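Local structure of nitrate regulatory protein (Klebsiella oxytoca, 4AKK) at residues Glu149-Ala152 and Glu153-Thr156; Pro272-Glu275 and Gly276-Leu280; Glu297-Leu300 and Ile301-Leu305. The protein binds the leader RNA of the nasF operon at a factor-independent terminator and causes transcription antitermination in response to nitrate or nitrite. All coordinates share one frame; numbering follows the deposited sequence.

Interaction 1. Residues Glu149-Ala152 and Glu153-Thr156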
loop_
_atom_site.group_PDB
_atom_site.type_symbol
_atom_site.label_atom_id
_atom_site.label_comp_id
_atom_site.label_asym_id
_atom_site.label_seq_id
_atom_site.Cartn_x
_atom_site.Cartn_y
_atom_site.Cartn_z
ATOM N N GLU A 149 15.113 38.254 -0.666
ATOM C CA GLU A 149 15.126 38.155 0.795
ATOM C C GLU A 149 14.730 36.751 1.238
ATOM O O GLU A 149 14.005 36.568 2.219
ATOM C CB GLU A 149 14.199 39.203 1.411
ATOM C CG GLU A 149 14.714 40.632 1.215
ATOM C CD GLU A 149 13.808 41.691 1.828
ATOM O OE1 GLU A 149 12.792 41.331 2.463
ATOM O OE2 GLU A 149 14.116 42.891 1.664
ATOM N N ILE A 150 15.204 35.763 0.491
ATOM C CA ILE A 150 14.934 34.363 0.793
ATOM C C ILE A 150 16.010 33.568 0.087
ATOM O O ILE A 150 16.523 34.009 -0.937
ATOM C CB ILE A 150 13.535 33.936 0.303
ATOM C CG1 ILE A 150 13.219 32.505 0.747
ATOM C CG2 ILE A 150 13.412 34.071 -1.227
ATOM C CD1 ILE A 150 11.774 32.075 0.438
ATOM N N ALA A 151 16.392 32.423 0.638
ATOM C CA ALA A 151 17.421 31.605 -0.009
ATOM C C ALA A 151 16.807 30.709 -1.087
ATOM O O ALA A 151 15.628 30.369 -1.022
ATOM C CB ALA A 151 18.164 30.769 1.013
ATOM N N ALA A 152 17.610 30.319 -2.069
ATOM C CA ALA A 152 17.121 29.466 -3.155
ATOM C C ALA A 152 16.488 28.164 -2.648
ATOM O O ALA A 152 15.418 27.780 -3.126
ATOM C CB ALA A 152 18.226 29.182 -4.170
ATOM N N GLU A 153 17.128 27.499 -1.682
ATOM C CA GLU A 153 16.562 26.276 -1.090
ATOM C C GLU A 153 15.216 26.525 -0.421
ATOM O O GLU A 153 14.330 25.678 -0.498
ATOM C CB GLU A 153 17.493 25.655 -0.039
ATOM C CG GLU A 153 18.948 25.677 -0.402
ATOM C CD GLU A 153 19.650 26.907 0.124
ATOM O OE1 GLU A 153 20.003 26.901 1.329
ATOM O OE2 GLU A 153 19.837 27.871 -0.662
ATOM N N GLU A 154 15.081 27.663 0.261
ATOM C CA GLU A 154 13.823 28.019 0.931
ATOM C C GLU A 154 12.697 28.298 -0.083
ATOM O O GLU A 154 11.579 27.803 0.065
ATOM C CB GLU A 154 14.012 29.223 1.879
ATOM C CG GLU A 154 15.110 29.040 2.931
ATOM C CD GLU A 154 15.350 30.297 3.786
ATOM O OE1 GLU A 154 15.193 31.424 3.262
ATOM O OE2 GLU A 154 15.705 30.159 4.983
ATOM N N ALA A 155 13.003 29.088 -1.110
ATOM C CA ALA A 155 12.047 29.363 -2.185
ATOM C C ALA A 155 11.659 28.072 -2.922
ATOM O O ALA A 155 10.493 27.843 -3.233
ATOM C CB ALA A 155 12.625 30.379 -3.156
ATOM N N THR A 156 12.654 27.237 -3.181
ATOM C CA THR A 156 12.464 25.935 -3.791
ATOM C C THR A 156 11.520 25.050 -2.981
ATOM O O THR A 156 10.617 24.426 -3.543
ATOM C CB THR A 156 13.824 25.219 -3.964
ATOM O OG1 THR A 156 14.368 25.568 -5.236
ATOM C CG2 THR A 156 13.656 23.695 -3.889
#
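Glu154 reaches back along the chain to the backbone N-H of Ala151, the N-cap residue of helix 152-167. Its CG lies anti to its own carbonyl carbon (chi1 -55°) and the chain beyond runs extended, which sets OE1 3.1 Å from Ala151 N. The bond is almost straight at hydrogen, yet the N-H meets OE1 from above the carboxylate plane. This is the glutamate half of a capping box; the alanine at the N-cap has no side-chain acceptor for the reciprocal bond.

The side chains of Ile150 and Glu154 run alongside one another, pointing in opposite senses. With CG1 anti to the backbone N (chi1 -175°), Ile150 lays this methylene 3.4 Å from Glu154 OE1 and sends CD1 onward to the first turn, where it lies 4.1 Å from Ala155 CB. An apolar pair joining Ile150, just before the N-cap, to Ala155, the fourth residue after the cap, is a hydrophobic staple. The backbone bond from Ala155 N to Ala151 O, 2.9 Å long, closes the first turn.

A kink at the second torsion of Glu153 (chi2 92°) folds its end back, with OE2 3.7 Å from Ala151 CB, while its OE1 makes a salt bridge to Arg212 of helix 180-212. Two carboxylates flank the start of the helix, a placement that probably interacts well with its dipole, and the one on Glu154 also accepts an amide N-H.

Interaction 2. Residues Pro272-Glu275 and Gly276-Leu280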
loop_
_atom_site.group_PDB
_atom_site.type_symbol
_atom_site.label_atom_id
_atom_site.label_comp_id
_atom_site.label_asym_id
_atom_site.label_seq_id
_atom_site.Cartn_x
_atom_site.Cartn_y
_atom_site.Cartn_z
ATOM N N PRO A 272 33.177 21.850 -10.925
ATOM C CA PRO A 272 34.057 22.928 -11.392
ATOM C C PRO A 272 33.642 24.274 -10.818
ATOM O O PRO A 272 32.448 24.582 -10.759
ATOM C CB PRO A 272 33.834 22.939 -12.908
ATOM C CG PRO A 272 33.098 21.673 -13.227
ATOM C CD PRO A 272 32.326 21.323 -12.004
ATOM N N ALA A 273 34.620 25.076 -10.413
ATOM C CA ALA A 273 34.338 26.388 -9.842
ATOM C C ALA A 273 34.177 27.443 -10.938
ATOM O O ALA A 273 34.871 28.459 -10.939
ATOM C CB ALA A 273 35.440 26.786 -8.878
ATOM N N ASP A 274 33.249 27.202 -11.858
ATOM C CA ASP A 274 33.101 28.043 -13.044
ATOM C C ASP A 274 32.014 29.092 -12.877
ATOM O O ASP A 274 31.421 29.548 -13.857
ATOM C CB ASP A 274 32.816 27.179 -14.274
ATOM C CG ASP A 274 31.683 26.198 -14.045
ATOM O OD1 ASP A 274 30.856 26.447 -13.143
ATOM O OD2 ASP A 274 31.618 25.181 -14.767
ATOM N N GLU A 275 31.748 29.451 -11.626
ATOM C CA GLU A 275 30.875 30.577 -11.293
ATOM C C GLU A 275 29.517 30.543 -11.993
ATOM O O GLU A 275 29.052 31.556 -12.516
ATOM C CB GLU A 275 31.586 31.907 -11.581
ATOM C CG GLU A 275 33.046 31.938 -11.140
ATOM C CD GLU A 275 33.825 33.096 -11.754
ATOM O OE1 GLU A 275 33.228 34.174 -11.965
ATOM O OE2 GLU A 275 35.035 32.928 -12.026
ATOM N N GLY A 276 28.874 29.381 -11.993
ATOM C CA GLY A 276 27.524 29.283 -12.510
ATOM C C GLY A 276 27.412 28.625 -13.870
ATOM O O GLY A 276 26.310 28.338 -14.328
ATOM N N GLU A 277 28.545 28.379 -14.518
ATOM C CA GLU A 277 28.519 27.824 -15.870
ATOM C C GLU A 277 27.978 26.377 -15.907
ATOM O O GLU A 277 27.101 26.063 -16.711
ATOM C CB GLU A 277 29.903 27.931 -16.528
ATOM C CG GLU A 277 29.925 27.541 -17.999
ATOM C CD GLU A 277 29.038 28.439 -18.861
ATOM O OE1 GLU A 277 29.147 29.685 -18.761
ATOM O OE2 GLU A 277 28.234 27.894 -19.647
ATOM N N THR A 278 28.492 25.501 -15.041
ATOM C CA THR A 278 28.009 24.112 -14.984
ATOM C C THR A 278 26.560 24.006 -14.480
ATOM O O THR A 278 25.788 23.162 -14.940
ATOM C CB THR A 278 28.900 23.224 -14.086
ATOM O OG1 THR A 278 30.208 23.116 -14.654
ATOM C CG2 THR A 278 28.311 21.826 -13.965
ATOM N N ALA A 279 26.220 24.861 -13.522
ATOM C CA ALA A 279 24.875 24.962 -12.990
ATOM C C ALA A 279 23.871 25.263 -14.093
ATOM O O ALA A 279 22.808 24.637 -14.170
ATOM C CB ALA A 279 24.823 26.048 -11.916
ATOM N N LEU A 280 24.210 26.232 -14.940
ATOM C CA LEU A 280 23.383 26.588 -16.092
ATOM C C LEU A 280 23.285 25.444 -17.087
ATOM O O LEU A 280 22.215 25.170 -17.633
ATOM C CB LEU A 280 23.934 27.839 -16.783
ATOM C CG LEU A 280 23.762 29.145 -16.013
ATOM C CD1 LEU A 280 24.382 30.305 -16.798
ATOM C CD2 LEU A 280 22.279 29.394 -15.741
HETATM O O HOH W 1 28.517 25.994 -11.895
#
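Asp274 grips Thr278 with both carboxylate oxygens, and this is the tight part of the contact. The threonine hydroxyl OG1 donates to the syn lone pair of Asp274 OD2 in a short bond of 2.5 Å, while Thr278 N points straight at Asp274 OD1 over 3.2 Å, from above the carboxylate plane; the same N-H makes a weak second bond to Asp274 OD2. A chi1 of 50° tucks the carboxylate of Asp274 between its own backbone N and carbonyl carbon, and the aspartate and threonine side chains lie roughly perpendicular. Pro272 adds a van der Waals contact, its CG 3.5 Å from Thr278 OG1. A water 2.7 Å from Asp274 OD1 accepts the N-H of Ala279, so the carboxylate probably also reaches this next amide of the first helical turn.

The backbone here folds as a type I' beta turn from Asp274 to Glu277, closed by Glu277 N to Asp274 O at 3.2 Å. Gly276, the N-cap, has a positive phi (105°), at which a CB would collide with Glu275 O.

The glutamates form the loose, solvent-facing part. Glu275 carries its extended chain away from the turn on the exposed surface, and the end of Glu277 leads off to a salt bridge with Arg281. The turn opens helix 277-312, whose Thr278 and Ala279 rest on Phe210 near the end of helix 180-212.

Interaction 3. Residues Glu297-Leu300 and Ile301-Leu305; sequences EELL and IVDLL
Leu299 and Asp303, one alpha-helical turn apart on helix 277-312 of the all-helical NIT nitrate receptor, are brought together by complementary first torsions. Leu299 holds CG anti to its backbone N (chi1 165°), which turns CD1 forward along the helix, whereas Asp303 keeps CG anti to its carbonyl carbon (chi1 -69°) and leans back toward the preceding turn. The two side chains approach at a slant, and the methyl CD1 of Leu299 comes 3.2 Å from Asp303 OD2, a contact of carbon with carboxylate oxygen. The polar demand of that oxygen is met elsewhere: OD2 accepts a hydrogen bond from Gln245 of helix 243-252, whose Leu248 also touches Leu299. The leucine end thus flanks a carboxylate whose orientation is probably set by the glutamine.

Between the two residues runs the regular i to i+4 bond, Asp303 N to Leu299 O at 2.8 Å, and Leu304 N repeats it to Leu300 O at the same length. The earlier pairs, donated by Ile301 and Val302, are slightly longer.

This part of the helix has faces of different character. Leu300 and Leu304 are buried, the latter against Ile182 of helix 180-212. Glu297 is buried too, but its carboxylate is bound on both oxygens, by a salt bridge to Arg294 and a hydrogen bond to Ser67. Beside it, Ile301 leans back so that CD1 lies 3.6 Å from Glu297 O. On the exposed face Val302 does much the same, its CG2 methyl standing 3.3 Å from Glu298 O.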
loop_
_atom_site.group_PDB
_atom_site.type_symbol
_atom_site.label_atom_id
_atom_site.label_comp_id
_atom_site.label_asym_id
_atom_site.label_seq_id
_atom_site.Cartn_x
_atom_site.Cartn_y
_atom_site.Cartn_z
ATOM N N GLU A 297 2.968 14.184 -21.031
ATOM C CA GLU A 297 1.938 14.368 -20.021
ATOM C C GLU A 297 0.671 14.986 -20.623
ATOM O O GLU A 297 -0.452 14.633 -20.244
ATOM C CB GLU A 297 2.482 15.254 -18.893
ATOM C CG GLU A 297 1.492 15.570 -17.793
ATOM C CD GLU A 297 2.053 16.576 -16.783
ATOM O OE1 GLU A 297 2.952 17.380 -17.144
ATOM O OE2 GLU A 297 1.586 16.562 -15.626
ATOM N N GLU A 298 0.852 15.922 -21.551
ATOM C CA GLU A 298 -0.286 16.534 -22.231
ATOM C C GLU A 298 -1.060 15.491 -23.044
ATOM O O GLU A 298 -2.286 15.562 -23.157
ATOM C CB GLU A 298 0.172 17.696 -23.122
ATOM C CG GLU A 298 0.764 18.854 -22.333
ATOM C CD GLU A 298 1.149 20.034 -23.202
ATOM O OE1 GLU A 298 1.616 19.814 -24.340
ATOM O OE2 GLU A 298 0.993 21.185 -22.740
ATOM N N LEU A 299 -0.347 14.511 -23.589
ATOM C CA LEU A 299 -0.998 13.458 -24.354
ATOM C C LEU A 299 -1.850 12.600 -23.429
ATOM O O LEU A 299 -2.967 12.196 -23.775
ATOM C CB LEU A 299 0.027 12.578 -25.073
ATOM C CG LEU A 299 -0.554 11.247 -25.586
ATOM C CD1 LEU A 299 -1.505 11.459 -26.765
ATOM C CD2 LEU A 299 0.530 10.238 -25.956
ATOM N N LEU A 300 -1.321 12.319 -22.244
ATOM C CA LEU A 300 -2.037 11.459 -21.312
ATOM C C LEU A 300 -3.377 12.094 -20.970
ATOM O O LEU A 300 -4.396 11.417 -20.903
ATOM C CB LEU A 300 -1.220 11.224 -20.045
ATOM C CG LEU A 300 0.167 10.604 -20.215
ATOM C CD1 LEU A 300 0.831 10.421 -18.839
ATOM C CD2 LEU A 300 0.068 9.273 -20.971
ATOM N N ILE A 301 -3.354 13.405 -20.762
ATOM C CA ILE A 301 -4.547 14.170 -20.427
ATOM C C ILE A 301 -5.575 14.166 -21.570
ATOM O O ILE A 301 -6.766 13.933 -21.347
ATOM C CB ILE A 301 -4.154 15.602 -20.052
ATOM C CG1 ILE A 301 -3.491 15.593 -18.662
ATOM C CG2 ILE A 301 -5.369 16.528 -20.092
ATOM C CD1 ILE A 301 -2.619 16.789 -18.391
ATOM N N VAL A 302 -5.106 14.418 -22.788
ATOM C CA VAL A 302 -5.959 14.324 -23.969
ATOM C C VAL A 302 -6.608 12.946 -24.059
ATOM O O VAL A 302 -7.828 12.833 -24.218
ATOM C CB VAL A 302 -5.170 14.614 -25.261
ATOM C CG1 VAL A 302 -5.992 14.236 -26.503
ATOM C CG2 VAL A 302 -4.770 16.066 -25.307
ATOM N N ASP A 303 -5.795 11.901 -23.927
ATOM C CA ASP A 303 -6.301 10.529 -23.987
ATOM C C ASP A 303 -7.301 10.230 -22.886
ATOM O O ASP A 303 -8.297 9.538 -23.114
ATOM C CB ASP A 303 -5.158 9.512 -23.945
ATOM C CG ASP A 303 -4.323 9.533 -25.205
ATOM O OD1 ASP A 303 -4.872 9.906 -26.264
ATOM O OD2 ASP A 303 -3.124 9.183 -25.138
ATOM N N LEU A 304 -7.037 10.734 -21.685
ATOM C CA LEU A 304 -7.950 10.496 -20.584
ATOM C C LEU A 304 -9.301 11.160 -20.866
ATOM O O LEU A 304 -10.355 10.589 -20.585
ATOM C CB LEU A 304 -7.351 10.999 -19.265
ATOM C CG LEU A 304 -8.308 11.224 -18.088
ATOM C CD1 LEU A 304 -8.982 9.955 -17.651
ATOM C CD2 LEU A 304 -7.573 11.864 -16.901
ATOM N N LEU A 305 -9.260 12.359 -21.433
ATOM C CA LEU A 305 -10.484 13.100 -21.732
ATOM C C LEU A 305 -11.293 12.444 -22.853
ATOM O O LEU A 305 -12.515 12.366 -22.776
ATOM C CB LEU A 305 -10.172 14.569 -22.055
ATOM C CG LEU A 305 -9.570 15.324 -20.863
ATOM C CD1 LEU A 305 -9.276 16.763 -21.213
ATOM C CD2 LEU A 305 -10.483 15.241 -19.640
#

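In the fold
From the N terminus the three contacts follow in series, each local, none nested in or crossing another. Interaction 1 turns the loop after helix 138-147 into helix 152-167, against helices 56-85 and 180-212. Interaction 2 ends the loop after helix 257-267 and starts helix 277-312; its centre lies about 19 Å from that of interaction 1, on the same side of the chain's centre. Interaction 3 lies farther along, in the C-terminal half of the helix that interaction 2 opens, with centres about 37 Å apart. All three belong to the NIT receptor and have side chains touching helix 180-212, the shared neighbour that links two helix starts with a segment farther along the second helix.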